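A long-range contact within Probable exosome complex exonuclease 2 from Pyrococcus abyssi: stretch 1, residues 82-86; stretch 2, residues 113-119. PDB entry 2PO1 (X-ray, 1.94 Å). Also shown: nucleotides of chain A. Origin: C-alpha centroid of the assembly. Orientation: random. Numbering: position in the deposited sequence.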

# COMPACT_ATOMS: atom_id res chain seq x y z
N VAL C 82 8.33 15.00 20.28
CA VAL C 82 8.44 14.07 19.18
C VAL C 82 9.12 14.77 18.02
O VAL C 82 8.82 15.95 17.67
N MET C 83 10.05 14.05 17.41
CA MET C 83 10.60 14.56 16.19
C MET C 83 10.61 13.46 15.15
O MET C 83 11.02 12.28 15.39
N THR C 84 10.23 13.84 13.95
CA THR C 84 10.19 12.91 12.88
C THR C 84 10.67 13.55 11.59
O THR C 84 10.37 14.72 11.31
N THR C 85 11.48 12.80 10.83
CA THR C 85 12.15 13.30 9.66
C THR C 85 11.75 12.51 8.49
O THR C 85 11.75 11.25 8.53
N ASN C 86 11.27 13.21 7.47
CA ASN C 86 10.89 12.59 6.22
C ASN C 86 11.54 13.30 5.11
O ASN C 86 11.57 14.54 5.08
N ILE C 113 20.04 11.95 8.82
CA ILE C 113 19.95 13.33 9.17
C ILE C 113 19.20 13.39 10.51
O ILE C 113 19.49 14.19 11.37
N ASP C 114 18.20 12.54 10.67
CA ASP C 114 17.48 12.52 11.91
C ASP C 114 18.46 12.18 13.01
O ASP C 114 18.42 12.78 14.09
N ARG C 115 19.30 11.19 12.75
CA ARG C 115 20.20 10.71 13.78
C ARG C 115 21.11 11.81 14.18
O ARG C 115 21.34 11.99 15.38
N GLY C 116 21.57 12.59 13.20
CA GLY C 116 22.53 13.69 13.47
C GLY C 116 21.93 14.66 14.46
O GLY C 116 22.62 15.21 15.31
N ILE C 117 20.63 14.90 14.34
CA ILE C 117 19.93 15.86 15.18
C ILE C 117 19.54 15.16 16.44
O ILE C 117 19.86 15.61 17.51
N ARG C 118 18.86 14.02 16.34
CA ARG C 118 18.44 13.33 17.49
C ARG C 118 19.60 13.05 18.44
O ARG C 118 19.50 13.28 19.64
N GLU C 119 20.66 12.50 17.94
CA GLU C 119 21.62 11.88 18.85
C GLU C 119 22.54 12.94 19.40
O GLU C 119 23.27 12.72 20.38

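The most unusual feature of this contact is how much polar work is gathered on one carboxylate: Asp114, buried between helix and strand, satisfies a threonine, an arginine and a water that also reaches an RNA nucleotide. Its CA-to-CB bond points toward the strand, and the t rotamer of chi1 carries OD1 to Thr85, whose OG1 donates a 2.8 Å hydrogen bond to Asp114 OD1. Thr85 faces the helix in the m rotamer. Here the backbones come close, with Thr85 CA and Asp114 CA 5.8 Å apart, so two short side chains suffice to bridge them.

One helical turn later, Arg118 leaves its CA sideways, but its extended t, t start and m chi3 bring the guanidinium back along Asp114. The pair forms a two-pronged salt bridge: Arg118 NE to Asp114 OD2 at 2.6 Å and Arg118 NH2 to Asp114 OD1 at 2.9 Å. Held this way, Arg118 NH2 also donates to the backbone oxygen of the strand, Met83 O, at 2.7 Å, with that acceptor near the guanidinium plane.

Met83 supplies the apolar counterpart and the largest covered area. Pointing toward the helix with chi1 and chi2 both t, it places SD 3.7 Å from Ile117 CG2, while Met83 CE lies 3.3 Å from Asp114 OD1. Ile117 also points in, with chi1 m and chi2 t. Val82 and Thr84 point away, as strand alternation predicts.

Two waters complete the network. Water 1 accepts from Met83 N (2.9 Å) and Arg118 NH1 (3.1 Å). Water 2 accepts from Thr85 N (2.9 Å), donates to Asp114 OD1 (2.7 Å) and hydrogen-bonds A7 O2' (2.7 Å). That ribose hydroxyl, A7 O2', also makes a weak 3.5 Å hydrogen bond to Met83 O, tying the nucleotide to the same cluster.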

# COMPACT_ATOMS: atom_id res chain seq x y z
CB VAL C 82 7.05 13.41 18.76
CG1 VAL C 82 7.17 12.64 17.43
CG2 VAL C 82 6.56 12.48 19.83
CB MET C 83 12.03 15.08 16.44
CG MET C 83 12.68 15.72 15.22
SD MET C 83 14.44 15.95 15.62
CE MET C 83 15.19 14.54 14.80
CB THR C 84 8.74 12.28 12.77
OG1 THR C 84 8.76 11.29 11.77
CG2 THR C 84 7.74 13.32 12.41
CB THR C 85 13.68 13.19 9.91
OG1 THR C 85 13.95 13.80 11.16
CG2 THR C 85 14.48 13.89 8.83
CB ASN C 86 9.37 12.56 5.98
CG ASN C 86 8.99 11.74 4.79
OD1 ASN C 86 8.48 12.26 3.77
ND2 ASN C 86 9.18 10.43 4.90
CB ILE C 113 19.16 14.17 8.06
CG1 ILE C 113 20.01 14.38 6.81
CG2 ILE C 113 18.79 15.56 8.56
CD1 ILE C 113 21.53 14.71 7.11
CB ASP C 114 16.44 11.42 11.83
CG ASP C 114 15.60 11.33 13.07
OD1 ASP C 114 14.46 11.84 13.05
OD2 ASP C 114 16.09 10.69 14.02
CB ARG C 115 21.00 9.51 13.32
CG ARG C 115 20.09 8.33 13.31
CD ARG C 115 20.90 7.08 13.39
NE ARG C 115 21.77 6.93 12.25
CZ ARG C 115 21.45 6.24 11.15
NH1 ARG C 115 22.33 6.14 10.19
NH2 ARG C 115 20.25 5.67 11.02
CB ILE C 117 18.72 16.50 14.42
CG1 ILE C 117 19.26 17.28 13.22
CG2 ILE C 117 17.88 17.37 15.36
CD1 ILE C 117 18.26 17.54 12.08
CB ARG C 118 17.78 11.99 17.09
CG ARG C 118 17.08 11.31 18.21
CD ARG C 118 16.39 10.07 17.65
NE ARG C 118 15.47 10.52 16.59
CZ ARG C 118 14.25 11.00 16.82
NH1 ARG C 118 13.75 11.06 18.04
NH2 ARG C 118 13.54 11.44 15.81
CB GLU C 119 22.39 10.77 18.15
CG GLU C 119 21.54 9.55 17.79
CD GLU C 119 20.87 8.95 18.98
OE1 GLU C 119 19.66 8.60 18.85
OE2 GLU C 119 21.54 8.85 20.04
P A A 7 6.06 6.18 11.67
OP1 A A 7 5.86 6.11 10.19
OP2 A A 7 5.33 5.25 12.57
O5' A A 7 7.67 6.11 11.84
C5' A A 7 8.47 7.27 11.45
C4' A A 7 9.29 7.94 12.56
O4' A A 7 8.53 8.34 13.74
C3' A A 7 10.41 7.06 13.14
O3' A A 7 11.50 7.01 12.25
C2' A A 7 10.75 7.87 14.40
O2' A A 7 11.46 9.07 14.14
C1' A A 7 9.34 8.18 14.90
N9 A A 7 8.83 7.13 15.82
C8 A A 7 7.83 6.22 15.58
N7 A A 7 7.59 5.40 16.58
C5 A A 7 8.50 5.80 17.56
C6 A A 7 8.74 5.34 18.88
N6 A A 7 8.06 4.34 19.44
N1 A A 7 9.72 5.95 19.60
C2 A A 7 10.39 6.96 19.04
N3 A A 7 10.25 7.49 17.81
C4 A A 7 9.28 6.86 17.11
O HOH W 1 10.71 11.34 18.30
O HOH W 2 12.47 10.37 12.04